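Local coordinates for protein ABC transporter (Caldanaerobius, PDB 4G68) that probably binds xylan-derived oligosaccharides outside the cell, as the solute-binding protein of an ABC transporter in a thermophilic xylan-degrading bacterium, at residues C[161-164]-C[165-169]; C[173-176]-C[177-180]; C[183-187]-C[188-192]; C[243-247]-C[248-252]; C[281-284]-C[285-289]. All blocks are in the same frame, centred on the assembly; numbering follows the deposited sequence.

Overall arrangement
The five contacts are local turns and helix ends of one chain, a bacterial extracellular solute-binding protein, and they follow one another in sequence. Contacts 1, 2 and 3 run through two successive helices, 161-166 and 175-187. Contacts 2 and 3 sit at the start and the end of the second helix, with centres about 14 Å apart. Contact 4 ends helix 233-248 and touches both, its centre about 13 Å from contact 2 and about 11 Å from contact 3. Contact 1 packs on contact 3. Contact 5, in helix 283-286, lies apart, its centre at least 21 Å from the others. Contacts 1 to 4 thus join three helices on one side of the chain's centre.

Contact 1 of 5, residues C[161-164]-C[165-169]; sequences KELF and DKYNV
Tyr-167 lies alongside Leu-163, one turn further on, and the two side chains point the same way. From CB the ring turns back along the helix, with CG anti to the carbonyl carbon (chi1 -62°). Tyr-167 CB is 3.8 Å and CG 3.9 Å from Leu-163 O. CD2 comes much closer, 3.1 Å from Leu-163 O, which sits at the ring edge and in its plane. CE2 then meets Leu-163 CD2 at 4.0 Å. At the tip, OH receives a weak hydrogen bond from NZ of Lys-166, whose extended chain reaches that far. Lys-166 CG lies over one ring face, toward its rim. This is the C-terminal turn of the short helix 161-166. Tyr-167 N still bonds to Leu-163 O at 3.2 Å, but its own backbone leaves the helical range. Beyond the turn, Val-169 folds back on Phe-164, its CB 3.9 Å from Phe-164 CD1. Val-169 O approaches the edge of that ring, 3.3 Å from CD1. Without the Tyr-167 ring, as with an alanine here, Leu-163 CD2 would probably lose its aromatic neighbour and Lys-166 NZ its hydroxyl partner. The Tyr-167 ring also touches Lys-188 and Val-190, while Phe-164 meets the ring of Phe-185 edge-to-face.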
loop_
_atom_site.group_PDB
_atom_site.type_symbol
_atom_site.label_atom_id
_atom_site.label_comp_id
_atom_site.label_asym_id
_atom_site.label_seq_id
_atom_site.Cartn_x
_atom_site.Cartn_y
_atom_site.Cartn_z
ATOM N N LYS C 161 16.082 -11.491 10.074
ATOM C CA LYS C 161 17.295 -11.372 10.921
ATOM C C LYS C 161 18.080 -12.685 10.977
ATOM O O LYS C 161 19.323 -12.669 11.023
ATOM C CB LYS C 161 16.965 -10.977 12.365
ATOM C CG LYS C 161 16.215 -9.643 12.560
ATOM C CD LYS C 161 15.840 -9.505 14.044
ATOM C CE LYS C 161 14.647 -8.593 14.273
ATOM N NZ LYS C 161 13.976 -8.659 15.619
ATOM N N GLU C 162 17.356 -13.800 10.977
ATOM C CA GLU C 162 17.970 -15.136 11.100
ATOM C C GLU C 162 18.856 -15.401 9.888
ATOM O O GLU C 162 19.946 -15.979 10.017
ATOM C CB GLU C 162 16.926 -16.228 11.193
ATOM C CG GLU C 162 17.555 -17.616 11.403
ATOM C CD GLU C 162 16.501 -18.698 11.538
ATOM O OE1 GLU C 162 16.169 -19.044 12.694
ATOM O OE2 GLU C 162 16.004 -19.186 10.493
ATOM N N LEU C 163 18.403 -14.954 8.713
ATOM C CA LEU C 163 19.159 -15.217 7.479
ATOM C C LEU C 163 20.413 -14.343 7.447
ATOM O O LEU C 163 21.501 -14.822 7.049
ATOM C CB LEU C 163 18.279 -15.065 6.208
ATOM C CG LEU C 163 17.423 -16.342 5.891
ATOM C CD1 LEU C 163 16.401 -16.176 4.783
ATOM C CD2 LEU C 163 18.267 -17.571 5.597
ATOM N N PHE C 164 20.262 -13.089 7.874
ATOM C CA PHE C 164 21.400 -12.150 7.917
ATOM C C PHE C 164 22.473 -12.706 8.904
ATOM O O PHE C 164 23.680 -12.762 8.552
ATOM C CB PHE C 164 20.940 -10.689 8.242
ATOM C CG PHE C 164 20.501 -9.898 7.031
ATOM C CD1 PHE C 164 21.327 -8.906 6.477
ATOM C CD2 PHE C 164 19.275 -10.146 6.418
ATOM C CE1 PHE C 164 20.944 -8.192 5.335
ATOM C CE2 PHE C 164 18.876 -9.429 5.294
ATOM C CZ PHE C 164 19.707 -8.448 4.743
ATOM N N ASP C 165 22.023 -13.160 10.078
ATOM C CA ASP C 165 22.921 -13.678 11.142
ATOM C C ASP C 165 23.657 -14.936 10.648
ATOM O O ASP C 165 24.932 -15.027 10.706
ATOM C CB ASP C 165 22.140 -13.988 12.437
ATOM C CG ASP C 165 21.744 -12.726 13.240
ATOM O OD1 ASP C 165 22.048 -11.582 12.821
ATOM O OD2 ASP C 165 21.092 -12.896 14.314
ATOM N N LYS C 166 22.878 -15.896 10.120
ATOM C CA LYS C 166 23.433 -17.142 9.561
ATOM C C LYS C 166 24.569 -16.918 8.547
ATOM O O LYS C 166 25.558 -17.683 8.502
ATOM C CB LYS C 166 22.333 -17.964 8.904
ATOM C CG LYS C 166 22.820 -19.334 8.454
ATOM C CD LYS C 166 21.689 -20.142 7.830
ATOM C CE LYS C 166 22.218 -21.457 7.307
ATOM N NZ LYS C 166 21.226 -22.124 6.400
ATOM N N TYR C 167 24.412 -15.904 7.692
ATOM C CA TYR C 167 25.447 -15.583 6.703
ATOM C C TYR C 167 26.331 -14.414 7.033
ATOM O O TYR C 167 27.097 -13.994 6.184
ATOM C CB TYR C 167 24.819 -15.392 5.342
ATOM C CG TYR C 167 24.162 -16.658 4.922
ATOM C CD1 TYR C 167 24.902 -17.672 4.331
ATOM C CD2 TYR C 167 22.806 -16.877 5.188
ATOM C CE1 TYR C 167 24.299 -18.871 3.968
ATOM C CE2 TYR C 167 22.186 -18.064 4.831
ATOM C CZ TYR C 167 22.920 -19.062 4.219
ATOM O OH TYR C 167 22.267 -20.232 3.863
ATOM N N ASN C 168 26.278 -13.993 8.294
ATOM C CA ASN C 168 26.852 -12.740 8.842
ATOM C C ASN C 168 26.654 -11.423 8.073
ATOM O O ASN C 168 27.239 -10.399 8.457
ATOM C CB ASN C 168 28.307 -12.873 9.337
ATOM C CG ASN C 168 28.605 -11.879 10.455
ATOM O OD1 ASN C 168 27.656 -11.343 11.049
ATOM N ND2 ASN C 168 29.893 -11.645 10.759
ATOM N N VAL C 169 25.793 -11.417 7.052
ATOM C CA VAL C 169 25.622 -10.190 6.215
ATOM C C VAL C 169 25.140 -9.051 7.058
ATOM O O VAL C 169 24.280 -9.288 7.840
ATOM C CB VAL C 169 24.595 -10.453 5.094
ATOM C CG1 VAL C 169 24.615 -9.323 4.092
ATOM C CG2 VAL C 169 24.976 -11.735 4.396
#

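Contact 2 of 5, residues C[173-176]-C[177-180]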
loop_
_atom_site.group_PDB
_atom_site.type_symbol
_atom_site.label_atom_id
_atom_site.label_comp_id
_atom_site.label_asym_id
_atom_site.label_seq_id
_atom_site.Cartn_x
_atom_site.Cartn_y
_atom_site.Cartn_z
ATOM N N THR C 173 22.199 -0.179 5.197
ATOM C CA THR C 173 21.613 1.109 5.562
ATOM C C THR C 173 21.670 2.146 4.425
ATOM O O THR C 173 21.083 3.215 4.600
ATOM C CB THR C 173 22.229 1.700 6.857
ATOM O OG1 THR C 173 23.647 1.824 6.770
ATOM C CG2 THR C 173 21.918 0.809 8.113
ATOM N N THR C 174 22.443 1.840 3.356
ATOM C CA THR C 174 22.677 2.704 2.188
ATOM C C THR C 174 22.458 1.842 0.944
ATOM O O THR C 174 22.512 0.593 1.012
ATOM C CB THR C 174 24.128 3.310 2.068
ATOM O OG1 THR C 174 25.020 2.331 1.521
ATOM C CG2 THR C 174 24.673 3.827 3.355
ATOM N N PHE C 175 22.184 2.486 -0.185
ATOM C CA PHE C 175 21.996 1.736 -1.420
ATOM C C PHE C 175 23.138 0.802 -1.764
ATOM O O PHE C 175 22.905 -0.432 -1.935
ATOM C CB PHE C 175 21.624 2.614 -2.608
ATOM C CG PHE C 175 20.992 1.809 -3.707
ATOM C CD1 PHE C 175 19.649 1.414 -3.630
ATOM C CD2 PHE C 175 21.742 1.409 -4.772
ATOM C CE1 PHE C 175 19.077 0.654 -4.651
ATOM C CE2 PHE C 175 21.189 0.664 -5.790
ATOM C CZ PHE C 175 19.855 0.284 -5.734
ATOM N N SER C 176 24.348 1.366 -1.719
ATOM C CA SER C 176 25.598 0.641 -1.993
ATOM C C SER C 176 25.650 -0.610 -1.146
ATOM O O SER C 176 25.961 -1.681 -1.683
ATOM C CB SER C 176 26.831 1.528 -1.725
ATOM O OG SER C 176 26.967 2.467 -2.769
ATOM N N GLU C 177 25.296 -0.490 0.157
ATOM C CA GLU C 177 25.286 -1.642 1.056
ATOM C C GLU C 177 24.244 -2.701 0.624
ATOM O O GLU C 177 24.488 -3.917 0.726
ATOM C CB GLU C 177 25.061 -1.233 2.526
ATOM C CG GLU C 177 26.191 -0.386 3.100
ATOM C CD GLU C 177 25.953 0.146 4.484
ATOM O OE1 GLU C 177 24.794 0.306 4.938
ATOM O OE2 GLU C 177 26.935 0.438 5.158
ATOM N N LEU C 178 23.088 -2.226 0.152
ATOM C CA LEU C 178 22.032 -3.096 -0.353
ATOM C C LEU C 178 22.526 -3.902 -1.541
ATOM O O LEU C 178 22.320 -5.108 -1.570
ATOM C CB LEU C 178 20.719 -2.339 -0.651
ATOM C CG LEU C 178 19.593 -3.116 -1.331
ATOM C CD1 LEU C 178 19.082 -4.208 -0.436
ATOM C CD2 LEU C 178 18.446 -2.206 -1.691
ATOM N N ILE C 179 23.214 -3.264 -2.499
ATOM C CA ILE C 179 23.753 -4.033 -3.664
ATOM C C ILE C 179 24.738 -5.114 -3.242
ATOM O O ILE C 179 24.703 -6.220 -3.791
ATOM C CB ILE C 179 24.408 -3.119 -4.778
ATOM C CG1 ILE C 179 23.389 -2.137 -5.392
ATOM C CG2 ILE C 179 25.025 -3.986 -5.898
ATOM C CD1 ILE C 179 22.280 -2.798 -6.229
ATOM N N ASP C 180 25.656 -4.786 -2.324
ATOM C CA ASP C 180 26.613 -5.782 -1.838
ATOM C C ASP C 180 25.965 -6.960 -1.064
ATOM O O ASP C 180 26.328 -8.139 -1.298
ATOM C CB ASP C 180 27.743 -5.156 -1.002
ATOM C CG ASP C 180 28.753 -6.202 -0.559
ATOM O OD1 ASP C 180 29.215 -6.987 -1.460
ATOM O OD2 ASP C 180 29.048 -6.295 0.661
#
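Glu-177 reaches back alongside Thr-173, and its carboxylate turns back to the residues just before helix 175-187. The chain is extended beyond CG (chi2 174°), which carries OE1 a full turn back. OE1 takes two firm bonds from Thr-173. The backbone N comes nearly along the C-O axis at 2.7 Å, and OG1 comes on the syn side at 2.6 Å, 16° out of the carboxylate plane. Thr-174 N adds a weak bond to the same oxygen. In return Glu-177 N gives a fairly straight bond of 3.1 Å to Thr-174 OG1. Thr-174 is the N-cap, and this exchange with Glu-177 makes a capping box. On another side of the helix, the Phe-175 ring crosses Ile-179 obliquely. Its CE2 lies 3.6 Å from Ile-179 CG1 and 3.7 Å from Ile-179 CD1, while CE1 meets Leu-178 CD2 at 4.2 Å. Phe-175 and Ile-179 also pack on helix 233-248, at Met-245 and Asp-244. With an alanine in place of Glu-177, Thr-173 N and OG1 would probably lose their shared acceptor, and the capping box its carboxylate half. A carboxylate at the N-terminal end of this helix is likely to interact favourably with its dipole, and Thr-174 OG1 takes up an N-H of the first turn that has no helical carbonyl before it.

Contact 3 of 5, residues C[183-187]-C[188-192]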
loop_
_atom_site.group_PDB
_atom_site.type_symbol
_atom_site.label_atom_id
_atom_site.label_comp_id
_atom_site.label_asym_id
_atom_site.label_seq_id
_atom_site.Cartn_x
_atom_site.Cartn_y
_atom_site.Cartn_z
ATOM N N LYS C 183 24.444 -9.062 -3.597
ATOM C CA LYS C 183 25.519 -9.900 -4.189
ATOM C C LYS C 183 26.001 -11.041 -3.269
ATOM O O LYS C 183 26.245 -12.166 -3.772
ATOM C CB LYS C 183 26.682 -9.036 -4.557
ATOM C CG LYS C 183 26.448 -8.336 -5.870
ATOM C CD LYS C 183 27.499 -7.284 -6.099
ATOM C CE LYS C 183 27.280 -6.642 -7.447
ATOM N NZ LYS C 183 28.254 -5.502 -7.664
ATOM N N THR C 184 26.164 -10.725 -1.966
ATOM C CA THR C 184 26.620 -11.698 -0.952
ATOM C C THR C 184 25.633 -12.840 -0.819
ATOM O O THR C 184 26.015 -13.999 -0.979
ATOM C CB THR C 184 26.955 -11.028 0.423
ATOM O OG1 THR C 184 27.918 -9.967 0.212
ATOM C CG2 THR C 184 27.548 -12.038 1.439
ATOM N N PHE C 185 24.349 -12.529 -0.602
ATOM C CA PHE C 185 23.336 -13.588 -0.505
ATOM C C PHE C 185 23.247 -14.468 -1.726
ATOM O O PHE C 185 23.115 -15.688 -1.626
ATOM C CB PHE C 185 21.942 -13.021 -0.205
ATOM C CG PHE C 185 21.770 -12.610 1.233
ATOM C CD1 PHE C 185 21.861 -13.569 2.272
ATOM C CD2 PHE C 185 21.498 -11.274 1.567
ATOM C CE1 PHE C 185 21.691 -13.196 3.605
ATOM C CE2 PHE C 185 21.320 -10.909 2.906
ATOM C CZ PHE C 185 21.418 -11.865 3.920
ATOM N N LYS C 186 23.336 -13.842 -2.884
ATOM C CA LYS C 186 23.242 -14.579 -4.131
ATOM C C LYS C 186 24.353 -15.584 -4.213
ATOM O O LYS C 186 24.111 -16.701 -4.657
ATOM C CB LYS C 186 23.301 -13.597 -5.297
ATOM C CG LYS C 186 23.385 -14.214 -6.686
ATOM C CD LYS C 186 22.105 -14.938 -7.071
ATOM C CE LYS C 186 21.978 -15.126 -8.583
ATOM N NZ LYS C 186 20.697 -15.828 -8.915
ATOM N N SER C 187 25.561 -15.175 -3.793
ATOM C CA SER C 187 26.765 -16.039 -3.772
ATOM C C SER C 187 26.699 -17.153 -2.710
ATOM O O SER C 187 27.443 -18.126 -2.833
ATOM C CB SER C 187 28.055 -15.214 -3.614
ATOM O OG SER C 187 28.224 -14.645 -2.314
ATOM N N LYS C 188 25.803 -17.025 -1.719
ATOM C CA LYS C 188 25.424 -18.145 -0.772
ATOM C C LYS C 188 24.219 -19.054 -1.201
ATOM O O LYS C 188 23.772 -19.983 -0.463
ATOM C CB LYS C 188 25.206 -17.582 0.647
ATOM C CG LYS C 188 26.449 -16.908 1.222
ATOM C CD LYS C 188 27.549 -17.938 1.506
ATOM C CE LYS C 188 28.336 -17.527 2.736
ATOM N NZ LYS C 188 29.010 -16.208 2.534
ATOM N N GLY C 189 23.751 -18.826 -2.424
ATOM C CA GLY C 189 22.573 -19.507 -2.998
ATOM C C GLY C 189 21.312 -19.065 -2.290
ATOM O O GLY C 189 20.326 -19.830 -2.237
ATOM N N VAL C 190 21.342 -17.861 -1.727
ATOM C CA VAL C 190 20.141 -17.303 -0.991
ATOM C C VAL C 190 19.394 -16.204 -1.782
ATOM O O VAL C 190 19.954 -15.145 -2.091
ATOM C CB VAL C 190 20.498 -16.764 0.447
ATOM C CG1 VAL C 190 19.268 -16.198 1.143
ATOM C CG2 VAL C 190 21.135 -17.857 1.323
ATOM N N THR C 191 18.119 -16.431 -2.079
ATOM C CA THR C 191 17.301 -15.416 -2.770
ATOM C C THR C 191 17.299 -14.106 -1.948
ATOM O O THR C 191 16.796 -14.096 -0.814
ATOM C CB THR C 191 15.836 -15.935 -2.959
ATOM O OG1 THR C 191 15.849 -17.162 -3.687
ATOM C CG2 THR C 191 14.987 -14.964 -3.731
ATOM N N PRO C 192 17.871 -13.008 -2.498
ATOM C CA PRO C 192 18.018 -11.781 -1.704
ATOM C C PRO C 192 16.658 -11.167 -1.443
ATOM O O PRO C 192 16.397 -10.766 -0.352
ATOM C CB PRO C 192 18.814 -10.848 -2.658
ATOM C CG PRO C 192 19.643 -11.820 -3.428
ATOM C CD PRO C 192 18.682 -12.942 -3.730
#
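Lys-188 is the first residue past Ser-187, and its N still reaches Thr-184 O at 3.1 Å. A second, weak bond runs from Lys-188 N to Phe-185 O. Thr-184 O is gripped twice, for Ser-187 OG also gives it a bond of 2.7 Å. The torsion of Ser-187 (chi1 71°) sets OG between the backbone N and the carbonyl carbon, from where it reaches Thr-184 O. Along its bent chain, Lys-188 lays CB near Phe-185 O and CG near Thr-184 O. Gly-189 follows with positive phi, and its N bonds to Lys-186 O at 3.1 Å from above the carbonyl plane. Val-190 N then returns to Phe-185 O at 2.8 Å. These two bonds define a Schellman motif that ends helix 175-187, with Gly-189 as its C-prime residue. Val-190 CG1 comes to within 3.9 Å of Phe-185 CD1. Thr-191 points away from the helix and bonds to Asp-252 of the turn after helix 233-248. Pro-192 comes back to the helix, its CG 4.1 Å from Phe-185 CB. The carbonyls of Thr-184, Phe-185 and Lys-186 are thus taken up by N-H groups of the turn itself, and that of Thr-184 also by a serine hydroxyl. Phe-185 meanwhile keeps an apolar cover from Val-190 and Pro-192.

Contact 4 of 5, residues C[243-247]-C[248-252]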
loop_
_atom_site.group_PDB
_atom_site.type_symbol
_atom_site.label_atom_id
_atom_site.label_comp_id
_atom_site.label_asym_id
_atom_site.label_seq_id
_atom_site.Cartn_x
_atom_site.Cartn_y
_atom_site.Cartn_z
ATOM N N GLN C 243 17.407 -1.553 -12.131
ATOM C CA GLN C 243 18.081 -2.566 -13.013
ATOM C C GLN C 243 19.382 -3.148 -12.387
ATOM O O GLN C 243 19.707 -4.343 -12.553
ATOM C CB GLN C 243 18.293 -2.042 -14.486
ATOM C CG GLN C 243 16.945 -1.869 -15.240
ATOM C CD GLN C 243 17.057 -1.831 -16.769
ATOM O OE1 GLN C 243 16.184 -2.352 -17.532
ATOM N NE2 GLN C 243 18.162 -1.252 -17.231
ATOM N N ASP C 244 20.118 -2.281 -11.691
ATOM C CA ASP C 244 21.228 -2.672 -10.811
ATOM C C ASP C 244 20.863 -3.799 -9.826
ATOM O O ASP C 244 21.614 -4.790 -9.649
ATOM C CB ASP C 244 21.710 -1.431 -10.061
ATOM C CG ASP C 244 22.425 -0.451 -10.990
ATOM O OD1 ASP C 244 22.572 -0.815 -12.172
ATOM O OD2 ASP C 244 22.844 0.641 -10.543
ATOM N N MET C 245 19.694 -3.688 -9.201
ATOM C CA MET C 245 19.228 -4.774 -8.332
ATOM C C MET C 245 18.913 -6.008 -9.163
ATOM O O MET C 245 19.178 -7.128 -8.739
ATOM C CB MET C 245 17.969 -4.348 -7.543
ATOM C CG MET C 245 18.152 -3.122 -6.641
ATOM S SD MET C 245 16.612 -2.649 -5.806
ATOM C CE MET C 245 16.102 -4.273 -5.122
ATOM N N VAL C 246 18.317 -5.816 -10.341
ATOM C CA VAL C 246 18.013 -6.967 -11.227
ATOM C C VAL C 246 19.312 -7.712 -11.589
ATOM O O VAL C 246 19.457 -8.934 -11.299
ATOM C CB VAL C 246 17.217 -6.574 -12.519
ATOM C CG1 VAL C 246 16.989 -7.789 -13.392
ATOM C CG2 VAL C 246 15.848 -5.960 -12.185
ATOM N N ASN C 247 20.255 -6.953 -12.159
ATOM C CA ASN C 247 21.552 -7.412 -12.563
ATOM C C ASN C 247 22.445 -7.969 -11.448
ATOM O O ASN C 247 23.276 -8.836 -11.729
ATOM C CB ASN C 247 22.321 -6.295 -13.276
ATOM C CG ASN C 247 21.620 -5.799 -14.520
ATOM O OD1 ASN C 247 20.874 -6.530 -15.161
ATOM N ND2 ASN C 247 21.841 -4.533 -14.847
ATOM N N ALA C 248 22.298 -7.437 -10.224
ATOM C CA ALA C 248 22.967 -7.956 -9.021
ATOM C C ALA C 248 22.370 -9.271 -8.619
ATOM O O ALA C 248 22.995 -9.975 -7.859
ATOM C CB ALA C 248 22.848 -6.989 -7.878
ATOM N N GLY C 249 21.161 -9.570 -9.122
ATOM C CA GLY C 249 20.468 -10.855 -8.900
ATOM C C GLY C 249 19.652 -10.803 -7.606
ATOM O O GLY C 249 19.569 -11.795 -6.865
ATOM N N ALA C 250 19.074 -9.633 -7.322
ATOM C CA ALA C 250 18.096 -9.524 -6.228
ATOM C C ALA C 250 16.909 -10.511 -6.301
ATOM O O ALA C 250 16.391 -10.905 -5.267
ATOM C CB ALA C 250 17.599 -8.100 -6.110
ATOM N N PHE C 251 16.482 -10.923 -7.504
ATOM C CA PHE C 251 15.200 -11.646 -7.652
ATOM C C PHE C 251 15.357 -13.056 -8.188
ATOM O O PHE C 251 16.221 -13.305 -9.024
ATOM C CB PHE C 251 14.159 -10.813 -8.459
ATOM C CG PHE C 251 14.121 -9.332 -8.028
ATOM C CD1 PHE C 251 13.533 -8.944 -6.791
ATOM C CD2 PHE C 251 14.714 -8.321 -8.835
ATOM C CE1 PHE C 251 13.576 -7.612 -6.380
ATOM C CE2 PHE C 251 14.735 -7.000 -8.425
ATOM C CZ PHE C 251 14.173 -6.632 -7.213
ATOM N N ASP C 252 14.525 -13.975 -7.729
ATOM C CA ASP C 252 14.481 -15.321 -8.294
ATOM C C ASP C 252 14.199 -15.242 -9.802
ATOM O O ASP C 252 13.527 -14.324 -10.263
ATOM C CB ASP C 252 13.396 -16.153 -7.640
ATOM C CG ASP C 252 13.830 -16.763 -6.303
ATOM O OD1 ASP C 252 14.982 -17.267 -6.156
ATOM O OD2 ASP C 252 12.979 -16.759 -5.381
HETATM O O HOH W 1 17.352 -10.235 -10.076
#
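The Phe-251 ring has Val-246 CG2 at its edge, near the plane, 4.1 Å from CE2. Met-245 reaches the ring obliquely, its methyl CE 3.7 Å from Phe-251 CZ. Ala-250 CB lies over the centre of one face, 3.7 Å above the plane. The bend at the end of the methionine chain (chi3 50°) turns CE toward the ring, and Met-245 CB also lies 4.0 Å from Ala-250 CB. The ring of Phe-255 stacks on Phe-251, and Ala-248 and Ala-250 touch Ile-182 of helix 175-187. The backbone ends helix 233-248 with a Schellman motif. Gly-249 has positive phi. Its N bonds to Val-246 O at 2.8 Å from above the carbonyl plane, with a weaker bond to Met-245 O. Ala-250 N reaches five residues back to Met-245 O at 2.9 Å, nearly in line with the carbonyl. Val-246 O has one more partner, a water that donates to it at 2.8 Å. That water also accepts from Phe-251 N, so it bridges the helix end and the chain that leaves it. The carbonyls of Asp-244, Met-245 and Val-246 are met by N-H groups, and that of Val-246 also by this water. These polar atoms are therefore satisfied next to an apolar cluster of methionine, valine, alanine and phenylalanine.

Contact 5 of 5, residues C[281-284]-C[285-289]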
loop_
_atom_site.group_PDB
_atom_site.type_symbol
_atom_site.label_atom_id
_atom_site.label_comp_id
_atom_site.label_asym_id
_atom_site.label_seq_id
_atom_site.Cartn_x
_atom_site.Cartn_y
_atom_site.Cartn_z
ATOM N N ASP C 281 1.573 -5.789 4.144
ATOM C CA ASP C 281 2.156 -7.125 3.989
ATOM C C ASP C 281 2.703 -7.701 5.265
ATOM O O ASP C 281 2.910 -8.908 5.363
ATOM C CB ASP C 281 3.176 -7.167 2.834
ATOM C CG ASP C 281 2.489 -7.086 1.461
ATOM O OD1 ASP C 281 1.235 -7.316 1.381
ATOM O OD2 ASP C 281 3.238 -6.803 0.488
ATOM N N ALA C 282 2.902 -6.871 6.279
ATOM C CA ALA C 282 3.374 -7.380 7.605
ATOM C C ALA C 282 2.626 -8.539 8.117
ATOM O O ALA C 282 3.256 -9.485 8.589
ATOM C CB ALA C 282 3.361 -6.293 8.647
ATOM N N ALA C 283 1.288 -8.494 8.012
ATOM C CA ALA C 283 0.424 -9.543 8.599
ATOM C C ALA C 283 0.727 -10.920 8.026
ATOM O O ALA C 283 0.616 -11.876 8.753
ATOM C CB ALA C 283 -1.069 -9.216 8.419
ATOM N N ALA C 284 1.146 -10.996 6.750
ATOM C CA ALA C 284 1.536 -12.312 6.128
ATOM C C ALA C 284 2.741 -12.932 6.819
ATOM O O ALA C 284 2.990 -14.138 6.673
ATOM C CB ALA C 284 1.815 -12.160 4.633
ATOM N N PHE C 285 3.511 -12.114 7.538
ATOM C CA PHE C 285 4.772 -12.612 8.148
ATOM C C PHE C 285 4.580 -12.922 9.639
ATOM O O PHE C 285 5.215 -13.845 10.190
ATOM C CB PHE C 285 5.997 -11.660 7.916
ATOM C CG PHE C 285 6.074 -11.078 6.513
ATOM C CD1 PHE C 285 5.651 -11.808 5.416
ATOM C CD2 PHE C 285 6.638 -9.802 6.295
ATOM C CE1 PHE C 285 5.744 -11.281 4.142
ATOM C CE2 PHE C 285 6.740 -9.277 5.034
ATOM C CZ PHE C 285 6.307 -10.023 3.939
ATOM N N VAL C 286 3.687 -12.161 10.278
ATOM C CA VAL C 286 3.546 -12.215 11.724
ATOM C C VAL C 286 2.130 -12.574 12.197
ATOM O O VAL C 286 1.903 -12.799 13.398
ATOM C CB VAL C 286 4.058 -10.901 12.352
ATOM C CG1 VAL C 286 5.506 -10.663 11.923
ATOM C CG2 VAL C 286 3.198 -9.686 11.961
ATOM N N SER C 287 1.182 -12.642 11.270
ATOM C CA SER C 287 -0.164 -13.021 11.676
ATOM C C SER C 287 -0.686 -14.282 11.010
ATOM O O SER C 287 -1.484 -14.970 11.594
ATOM C CB SER C 287 -1.139 -11.868 11.424
ATOM O OG SER C 287 -0.763 -10.738 12.185
ATOM N N ASP C 288 -0.275 -14.515 9.768
ATOM C CA ASP C 288 -0.682 -15.707 9.006
ATOM C C ASP C 288 -0.208 -16.939 9.766
ATOM O O ASP C 288 0.984 -17.049 10.072
ATOM C CB ASP C 288 -0.024 -15.654 7.625
ATOM C CG ASP C 288 -0.546 -16.704 6.675
ATOM O OD1 ASP C 288 -0.948 -17.804 7.126
ATOM O OD2 ASP C 288 -0.544 -16.418 5.471
ATOM N N PRO C 289 -1.128 -17.875 10.076
ATOM C CA PRO C 289 -0.741 -19.026 10.866
ATOM C C PRO C 289 0.316 -19.905 10.202
ATOM O O PRO C 289 0.966 -20.665 10.914
ATOM C CB PRO C 289 -2.066 -19.793 11.037
ATOM C CG PRO C 289 -3.147 -18.801 10.759
ATOM C CD PRO C 289 -2.550 -17.950 9.681
#
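The short helix 283-286 is held by backbone bonds to two carbonyls: Ala-282 O accepts from Phe-285 N and Val-286 N, three and four residues on, and Ala-283 O from Ser-287 N and Asp-288 N, four and five residues on, the last of these at 3.0 Å. The Phe-285 side chain folds back over the turn, with CG anti to the carbonyl carbon (chi1 -42°). This puts Asp-281 O over the centre of one ring face, 3.7 Å above the plane. Ala-284 CB touches the ring at CD1, 3.9 Å away. Val-286 CG2 leans on Ala-282 O, and Ala-283 CB meets Ser-287 CB at 4.0 Å. Asp-288 CB lies 3.5 Å from Ala-284 O, which also accepts a hydrogen bond from Asn-268. Asp-281 itself is held by a salt bridge to Arg-260 and a hydrogen bond to Tyr-275. Helix 283-286 follows strand 274-278, where Tyr-275 meets Phe-285 edge-to-face. Phe-285 also packs on helix 260-268 through Thr-264 and Phe-267, and helix 372-382 borders Ala-282 and Val-286.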